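Local coordinates for protein activating signal cointegrator 1 complex subunit 3 (Homo sapiens, PDB 6YXQ) that unwinds duplex DNA in the 3'-5' direction for alkylation repair, helps rescue stalled ribosomes, and binds ASCC2 through the N-terminal region modelled here, at residues Q68-N71 / E72-D76; A80-I84 / V85-N89; D109-H113 / K114-A118; D148-T151 / A152-M156. All coordinates share one frame; numbering follows the deposited sequence.

Contact 1 of 4, residues Q68-N71 / E72-D76; sequences QSIN and EDLKD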
# COMPACT_ATOMS: atom_id res chain seq x y z
N GLN A 68 7.95 25.15 -44.87
CA GLN A 68 8.70 24.49 -45.94
C GLN A 68 9.89 23.68 -45.41
O GLN A 68 10.07 22.51 -45.77
CB GLN A 68 9.17 25.52 -46.97
CG GLN A 68 9.61 24.90 -48.30
CD GLN A 68 10.72 25.68 -48.98
OE1 GLN A 68 11.73 26.03 -48.37
NE2 GLN A 68 10.55 25.94 -50.28
N SER A 69 10.70 24.30 -44.55
CA SER A 69 11.84 23.60 -43.94
C SER A 69 11.41 22.64 -42.83
O SER A 69 12.03 21.58 -42.62
CB SER A 69 12.83 24.61 -43.39
OG SER A 69 13.48 24.11 -42.24
N ILE A 70 10.36 23.00 -42.10
CA ILE A 70 9.93 22.18 -40.98
C ILE A 70 9.41 20.83 -41.47
O ILE A 70 9.49 19.83 -40.74
CB ILE A 70 8.89 22.96 -40.15
CG1 ILE A 70 9.62 23.93 -39.23
CG2 ILE A 70 7.97 22.03 -39.35
CD1 ILE A 70 8.83 25.16 -38.92
N ASN A 71 8.91 20.76 -42.70
CA ASN A 71 8.47 19.47 -43.22
C ASN A 71 9.64 18.52 -43.45
O ASN A 71 9.54 17.31 -43.17
CB ASN A 71 7.66 19.66 -44.50
CG ASN A 71 6.31 20.31 -44.24
OD1 ASN A 71 6.02 20.73 -43.12
ND2 ASN A 71 5.47 20.39 -45.27
N GLU A 72 10.78 19.04 -43.92
CA GLU A 72 11.97 18.20 -44.02
C GLU A 72 12.45 17.77 -42.64
O GLU A 72 12.89 16.62 -42.45
CB GLU A 72 13.07 18.93 -44.78
CG GLU A 72 12.78 19.14 -46.26
CD GLU A 72 12.11 17.93 -46.90
OE1 GLU A 72 10.90 18.00 -47.19
OE2 GLU A 72 12.80 16.91 -47.11
N ASP A 73 12.37 18.67 -41.65
CA ASP A 73 12.74 18.27 -40.29
C ASP A 73 11.84 17.14 -39.78
O ASP A 73 12.32 16.16 -39.20
CB ASP A 73 12.67 19.48 -39.36
CG ASP A 73 13.74 20.50 -39.66
OD1 ASP A 73 14.87 20.09 -39.99
OD2 ASP A 73 13.45 21.71 -39.57
N LEU A 74 10.53 17.26 -40.01
CA LEU A 74 9.60 16.21 -39.60
C LEU A 74 9.86 14.91 -40.34
O LEU A 74 9.63 13.83 -39.78
CB LEU A 74 8.16 16.65 -39.86
CG LEU A 74 7.65 17.86 -39.09
CD1 LEU A 74 6.47 18.47 -39.84
CD2 LEU A 74 7.26 17.48 -37.66
N LYS A 75 10.32 14.98 -41.59
CA LYS A 75 10.68 13.75 -42.29
C LYS A 75 11.92 13.11 -41.67
O LYS A 75 12.01 11.88 -41.59
CB LYS A 75 10.91 14.04 -43.78
CG LYS A 75 9.62 14.29 -44.55
CD LYS A 75 9.87 14.67 -46.00
CE LYS A 75 8.65 14.38 -46.87
NZ LYS A 75 7.49 15.27 -46.54
N ASP A 76 12.87 13.94 -41.21
CA ASP A 76 14.01 13.40 -40.47
C ASP A 76 13.54 12.66 -39.22
O ASP A 76 14.04 11.57 -38.91
CB ASP A 76 14.97 14.53 -40.09
CG ASP A 76 15.67 15.14 -41.30
OD1 ASP A 76 15.92 14.41 -42.29
OD2 ASP A 76 15.97 16.35 -41.26
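Leu74 reaches back one turn along helix 64-85 and lies against Ile70 and Asn71. Leu74 CB sits between two carbonyls of the preceding turn, 3.6 Å from both Ile70 O and Asn71 O. The next atom, CG, lies anti to the leucine's own carbonyl carbon (chi1 -63°), and this turns the branch point back over Ile70 O. From there the Leu74 CD1 methyl runs on to Ile70 CG2, 3.9 Å away, the two branched chains meeting at a slant. Leu74 CD1 also lies 4.0 Å from Asn71 OD1. Ile70 presents CG2 because that methyl is the branch lying anti to the isoleucine N; CG1 stands off to the other side.

The backbone under this pair is regular alpha-helix. Leu74 N donates to Ile70 O at 2.9 Å, and Asp73 N and Lys75 N make the equivalent bonds to Ser69 O and Asn71 O. Lys75 starts its exposed chain alongside the carbonyl it bonds, with Lys75 CG 3.3 Å from Asn71 O, before the chain turns back toward the start of the helix. Ser69 OG faces the Asp73 carboxylate at 3.6 Å from Asp73 OD2, but the stronger tie of that acid is made by OD1, in a salt bridge to Arg140.

Helix 64-85 is thus two-faced here, and most of it falls within a predicted coiled coil. Gln68, Glu72 and Lys75 form the exposed side; Ile70 and Leu74 face inward, where both meet Ile141 of helix 128-142 and Leu74 also packs on Trp51 and Leu58 of helix 51-61.

Contact 2 of 4, residues A80-I84 / V85-N89; sequences AAKQI and VGTDN
Val85 and Gly86 close the last turn of helix 64-85 onto Ala81 and Lys82, and the main-chain bonds come first. Val85 N donates to Ala81 O in a nearly straight bond, with an N-H...O angle of 168°. One residue on, Gly86 N reaches Lys82 O at 2.9 Å, more bent and tilted out of the carbonyl plane. There the helix stops: Gly86 has a positive phi of 90°, and the chain swings away into the loop leading to helix 91-105.

Apolar contacts flank these bonds on two sides. Val85 CG2 is the methyl beside the valine N, its partner CG1 being anti to that atom (chi1 -166°), and in this rotamer Val85 CG2 comes within 4.2 Å of Ala81 CB. On the other flank Thr87, just past the glycine, lays its CG2 methyl along the aliphatic part of Lys82, with Thr87 CG2 3.7 Å from Lys82 CG and 4.0 Å from Lys82 CD. The two chains run side by side in the same direction, so the threonine touches lysine methylenes and not the ammonium group.

On the bundle side, Ile84 leads its side chain inward against Leu101, Ile119 and Phe123, and Ala81 packs on Ala98 and Leu101. Val85 also leans on Phe123.

Both hydrogen bonds between the two segments, then, run main chain to main chain. Lys82 and Thr87, one charged and one polar, meet through their carbon atoms, which makes the side-chain contact across this helix end apolar in character.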
# COMPACT_ATOMS: atom_id res chain seq x y z
N ALA A 80 13.91 8.67 -38.26
CA ALA A 80 14.47 8.20 -36.99
C ALA A 80 13.51 7.24 -36.29
O ALA A 80 13.94 6.22 -35.74
CB ALA A 80 14.81 9.38 -36.08
N ALA A 81 12.22 7.56 -36.29
CA ALA A 81 11.26 6.67 -35.67
C ALA A 81 11.18 5.35 -36.43
O ALA A 81 11.10 4.28 -35.81
CB ALA A 81 9.88 7.33 -35.58
N LYS A 82 11.22 5.40 -37.76
CA LYS A 82 11.24 4.16 -38.54
C LYS A 82 12.39 3.26 -38.09
O LYS A 82 12.20 2.06 -37.86
CB LYS A 82 11.36 4.47 -40.03
CG LYS A 82 11.21 3.24 -40.93
CD LYS A 82 12.09 3.32 -42.17
CE LYS A 82 11.69 4.50 -43.06
NZ LYS A 82 12.58 4.63 -44.26
N GLN A 83 13.58 3.83 -37.94
CA GLN A 83 14.71 3.04 -37.46
C GLN A 83 14.45 2.50 -36.05
O GLN A 83 14.70 1.32 -35.78
CB GLN A 83 15.99 3.88 -37.49
CG GLN A 83 16.36 4.36 -38.87
CD GLN A 83 17.48 5.40 -38.88
OE1 GLN A 83 17.58 6.23 -37.98
NE2 GLN A 83 18.31 5.35 -39.90
N ILE A 84 13.94 3.34 -35.15
CA ILE A 84 13.75 2.90 -33.76
C ILE A 84 12.60 1.91 -33.65
O ILE A 84 12.74 0.84 -33.04
CB ILE A 84 13.51 4.10 -32.83
CG1 ILE A 84 14.78 4.95 -32.71
CG2 ILE A 84 13.05 3.61 -31.46
CD1 ILE A 84 14.62 6.14 -31.80
N VAL A 85 11.43 2.27 -34.19
CA VAL A 85 10.24 1.44 -34.02
C VAL A 85 10.33 0.17 -34.86
O VAL A 85 9.93 -0.91 -34.42
CB VAL A 85 8.97 2.25 -34.33
CG1 VAL A 85 7.73 1.52 -33.83
CG2 VAL A 85 9.04 3.63 -33.67
N GLY A 86 10.87 0.28 -36.07
CA GLY A 86 10.82 -0.82 -37.03
C GLY A 86 9.58 -0.74 -37.89
O GLY A 86 8.54 -0.20 -37.50
N THR A 87 9.69 -1.28 -39.11
CA THR A 87 8.62 -1.11 -40.08
C THR A 87 7.55 -2.20 -40.03
O THR A 87 6.54 -2.08 -40.73
CB THR A 87 9.17 -1.08 -41.51
OG1 THR A 87 9.42 -2.42 -41.96
CG2 THR A 87 10.46 -0.28 -41.57
N ASP A 88 7.73 -3.25 -39.23
CA ASP A 88 6.78 -4.35 -39.27
C ASP A 88 5.55 -4.09 -38.41
O ASP A 88 4.50 -4.68 -38.67
CB ASP A 88 7.47 -5.66 -38.86
CG ASP A 88 8.75 -5.90 -39.64
OD1 ASP A 88 9.77 -6.27 -39.02
OD2 ASP A 88 8.74 -5.69 -40.87
N ASN A 89 5.65 -3.21 -37.41
CA ASN A 89 4.45 -2.83 -36.66
C ASN A 89 3.55 -1.88 -37.45
O ASN A 89 2.35 -1.83 -37.19
CB ASN A 89 4.83 -2.21 -35.32
CG ASN A 89 5.86 -3.03 -34.56
OD1 ASN A 89 7.01 -2.63 -34.42
ND2 ASN A 89 5.43 -4.18 -34.06

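Contact 3 of 4, residues D109-H113 / K114-A118; sequences DSVGH and KETKA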
# COMPACT_ATOMS: atom_id res chain seq x y z
N ASP A 109 17.87 20.24 -25.78
CA ASP A 109 18.69 20.50 -26.96
C ASP A 109 19.83 19.50 -27.13
O ASP A 109 20.75 19.76 -27.90
CB ASP A 109 19.26 21.92 -26.92
CG ASP A 109 20.07 22.19 -25.68
OD1 ASP A 109 21.09 21.50 -25.48
OD2 ASP A 109 19.69 23.10 -24.91
N SER A 110 19.78 18.37 -26.43
CA SER A 110 20.82 17.36 -26.56
C SER A 110 20.26 16.02 -26.12
O SER A 110 19.15 15.92 -25.60
CB SER A 110 22.06 17.73 -25.73
OG SER A 110 21.77 17.76 -24.35
N VAL A 111 21.04 14.97 -26.36
CA VAL A 111 20.68 13.61 -25.99
C VAL A 111 21.27 13.32 -24.62
O VAL A 111 22.50 13.35 -24.45
CB VAL A 111 21.18 12.60 -27.04
CG1 VAL A 111 20.87 11.20 -26.60
CG2 VAL A 111 20.56 12.89 -28.40
N GLY A 112 20.41 13.05 -23.64
CA GLY A 112 20.85 12.78 -22.29
C GLY A 112 20.45 11.38 -21.83
O GLY A 112 19.67 10.67 -22.49
N HIS A 113 21.00 11.00 -20.67
CA HIS A 113 20.70 9.70 -20.08
C HIS A 113 19.20 9.50 -19.91
O HIS A 113 18.68 8.41 -20.17
CB HIS A 113 21.41 9.55 -18.74
CG HIS A 113 21.37 8.16 -18.18
ND1 HIS A 113 22.06 7.11 -18.75
CD2 HIS A 113 20.72 7.66 -17.11
CE1 HIS A 113 21.83 6.02 -18.05
NE2 HIS A 113 21.03 6.32 -17.04
N LYS A 114 18.49 10.56 -19.52
CA LYS A 114 17.04 10.47 -19.33
C LYS A 114 16.34 10.09 -20.63
O LYS A 114 15.47 9.21 -20.64
CB LYS A 114 16.51 11.80 -18.79
CG LYS A 114 15.02 11.80 -18.46
CD LYS A 114 14.44 13.22 -18.43
CE LYS A 114 12.97 13.23 -18.82
NZ LYS A 114 12.46 14.62 -19.08
N GLU A 115 16.72 10.73 -21.74
CA GLU A 115 16.01 10.52 -23.00
C GLU A 115 16.37 9.19 -23.64
O GLU A 115 15.50 8.50 -24.19
CB GLU A 115 16.30 11.68 -23.96
CG GLU A 115 16.00 13.07 -23.39
CD GLU A 115 17.13 13.59 -22.52
OE1 GLU A 115 17.68 12.81 -21.71
OE2 GLU A 115 17.49 14.77 -22.65
N THR A 116 17.65 8.79 -23.57
CA THR A 116 18.01 7.46 -24.05
C THR A 116 17.29 6.38 -23.26
O THR A 116 16.75 5.43 -23.84
CB THR A 116 19.52 7.25 -23.98
OG1 THR A 116 19.92 7.14 -22.60
CG2 THR A 116 20.25 8.39 -24.64
N LYS A 117 17.25 6.52 -21.92
CA LYS A 117 16.57 5.52 -21.11
C LYS A 117 15.08 5.51 -21.39
O LYS A 117 14.45 4.44 -21.40
CB LYS A 117 16.85 5.77 -19.63
CG LYS A 117 17.43 4.55 -18.92
CD LYS A 117 18.75 4.12 -19.57
CE LYS A 117 19.33 2.86 -18.94
NZ LYS A 117 19.98 3.20 -17.65
N ALA A 118 14.48 6.67 -21.65
CA ALA A 118 13.06 6.72 -21.95
C ALA A 118 12.75 6.01 -23.26
O ALA A 118 11.82 5.20 -23.34
CB ALA A 118 12.58 8.17 -21.99
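Helix 113-123 starts here, with Gly112 as its N-cap residue, and the glycine carbonyl oxygen takes the first helical bonds. Thr116 N donates to Gly112 O at 3.0 Å and almost straight (177°), while Glu115 N adds a weak bond to the same oxygen. One step on, His113 O is gripped twice from the same face of its plane. Lys117 N supplies the regular bond to His113 O at 2.9 Å, and Thr116 OG1 comes from above the carbonyl plane at 3.0 Å. The threonine hydroxyl can do this because its chi1 of 71° tucks OG1 between its own N and carbonyl carbon, pointing back down the turn.

Glu115 folds back at chi2 (82°) and brings its carboxylate beside the Gly112 backbone, Glu115 CD lying 3.8 Å from Gly112 CA. Behind it stand Thr104 and Phe105 of helix 91-105.

On the outer side the imidazole of His113 and the chain of Lys117 lie side by side, pointing the same way, with Lys117 CD 3.9 Å from His113 CE1. This pair belongs to the partner interface: Lys117 NZ forms a salt bridge with Glu57 of the ASCC2 chain, on which His113 also packs. The region is required for ASCC2 binding.

Toward the bundle, Val111 and Thr116 cross at about a right angle, methyl against methyl, with Val111 CG1 3.5 Å from Thr116 CG2.

Contact 4 of 4, residues D148-T151 / A152-M156; sequences DDLT and ALVQM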
# COMPACT_ATOMS: atom_id res chain seq x y z
N ASP A 148 5.96 32.71 -26.97
CA ASP A 148 4.52 32.54 -26.83
C ASP A 148 4.05 31.23 -27.46
O ASP A 148 3.24 30.50 -26.87
CB ASP A 148 3.79 33.74 -27.46
CG ASP A 148 3.69 34.94 -26.51
OD1 ASP A 148 4.06 34.81 -25.32
OD2 ASP A 148 3.20 36.01 -26.95
N ASP A 149 4.56 30.91 -28.65
CA ASP A 149 4.25 29.63 -29.28
C ASP A 149 4.69 28.46 -28.41
O ASP A 149 3.96 27.47 -28.27
CB ASP A 149 4.93 29.56 -30.65
CG ASP A 149 4.22 30.38 -31.69
OD1 ASP A 149 3.01 30.62 -31.53
OD2 ASP A 149 4.88 30.79 -32.67
N LEU A 150 5.89 28.55 -27.83
CA LEU A 150 6.39 27.45 -27.01
C LEU A 150 5.50 27.24 -25.79
O LEU A 150 5.19 26.10 -25.44
CB LEU A 150 7.83 27.73 -26.60
CG LEU A 150 8.80 26.55 -26.43
CD1 LEU A 150 10.17 27.08 -26.07
CD2 LEU A 150 8.34 25.56 -25.38
N THR A 151 5.09 28.33 -25.13
CA THR A 151 4.19 28.17 -23.99
C THR A 151 2.84 27.63 -24.43
O THR A 151 2.19 26.89 -23.68
CB THR A 151 3.99 29.49 -23.24
OG1 THR A 151 3.49 30.48 -24.13
CG2 THR A 151 5.28 29.96 -22.62
N ALA A 152 2.39 27.99 -25.63
CA ALA A 152 1.17 27.39 -26.15
C ALA A 152 1.32 25.88 -26.28
O ALA A 152 0.41 25.12 -25.92
CB ALA A 152 0.81 28.02 -27.49
N LEU A 153 2.46 25.43 -26.80
CA LEU A 153 2.69 23.99 -26.90
C LEU A 153 2.73 23.34 -25.53
O LEU A 153 2.13 22.28 -25.31
CB LEU A 153 3.99 23.72 -27.66
CG LEU A 153 4.42 22.25 -27.78
CD1 LEU A 153 3.40 21.46 -28.57
CD2 LEU A 153 5.77 22.13 -28.44
N VAL A 154 3.42 23.97 -24.58
CA VAL A 154 3.52 23.39 -23.24
C VAL A 154 2.14 23.30 -22.60
O VAL A 154 1.77 22.28 -22.01
CB VAL A 154 4.48 24.21 -22.36
CG1 VAL A 154 4.55 23.61 -20.97
CG2 VAL A 154 5.86 24.26 -23.00
N GLN A 155 1.35 24.38 -22.71
CA GLN A 155 -0.01 24.38 -22.18
C GLN A 155 -0.86 23.31 -22.84
O GLN A 155 -1.70 22.69 -22.19
CB GLN A 155 -0.66 25.75 -22.40
CG GLN A 155 -0.42 26.77 -21.30
CD GLN A 155 -1.23 28.04 -21.52
OE1 GLN A 155 -2.18 28.06 -22.32
NE2 GLN A 155 -0.84 29.12 -20.85
N MET A 156 -0.66 23.09 -24.14
CA MET A 156 -1.42 22.05 -24.84
C MET A 156 -1.07 20.66 -24.34
O MET A 156 -1.96 19.82 -24.15
CB MET A 156 -1.18 22.15 -26.34
CG MET A 156 -2.34 21.70 -27.16
SD MET A 156 -2.07 22.04 -28.90
CE MET A 156 -1.24 20.56 -29.42
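Leu150 and Val154 make the side-chain contact of this turn: Leu150 CD2 meets Val154 CG2 at 3.7 Å. Val154 offers CG2 because CG1 takes the place anti to the valine N (chi1 179°), leaving CG2, beside that N, as the branch turned to Leu150. Under the pair, Val154 N donates to Leu150 O at 2.9 Å.

The tightly packed side is the one turned to the rest of the bundle. Ala152 packs there on Phe57 and Lys61. Leu153, the buried residue of the group, also packs on Phe57 and reaches His106 and Phe145.

The setting is the beginning of helix 147-163, a two-faced helix laid against helix 51-61. Its first turn is tied by side chains as well as backbone: Asp149 N bonds to Ser146 OG, and Asp148 O takes two donors from the same face of its plane. One is Ala152 N; the other is Thr151 OG1, 2.8 Å from Asp148 O, which also makes a weak bond to Gln147 O.

The solvent side is looser. Asp148 and Gln155 are both exposed, and their tips make no contact across the segments. Gln155 touches the preceding turn with its base, Gln155 CG standing 3.5 Å from Thr151 O before the chain extends outward; Gln155 N donates to Thr151 O at 2.8 Å.

In the fold
All four are local contacts, two within helices, one at a helix end and one at a helix start, placed around the helical bundle of the ASCC2-binding region. Contacts 1 and 2 share helix 64-85, their centres 18 Å apart, one in its first half, the other at its end. Contact 3 starts helix 113-123, its nearest atoms about 8 Å from those of contact 2; Ile84 and Val85 of contact 2 pack on that helix farther along, at Ile119 and Phe123, without touching contact 3. Contacts 1 and 4 come within about 9 Å at their nearest atoms and both rest on helix 51-61. Of the four, contact 3 alone touches ASCC2.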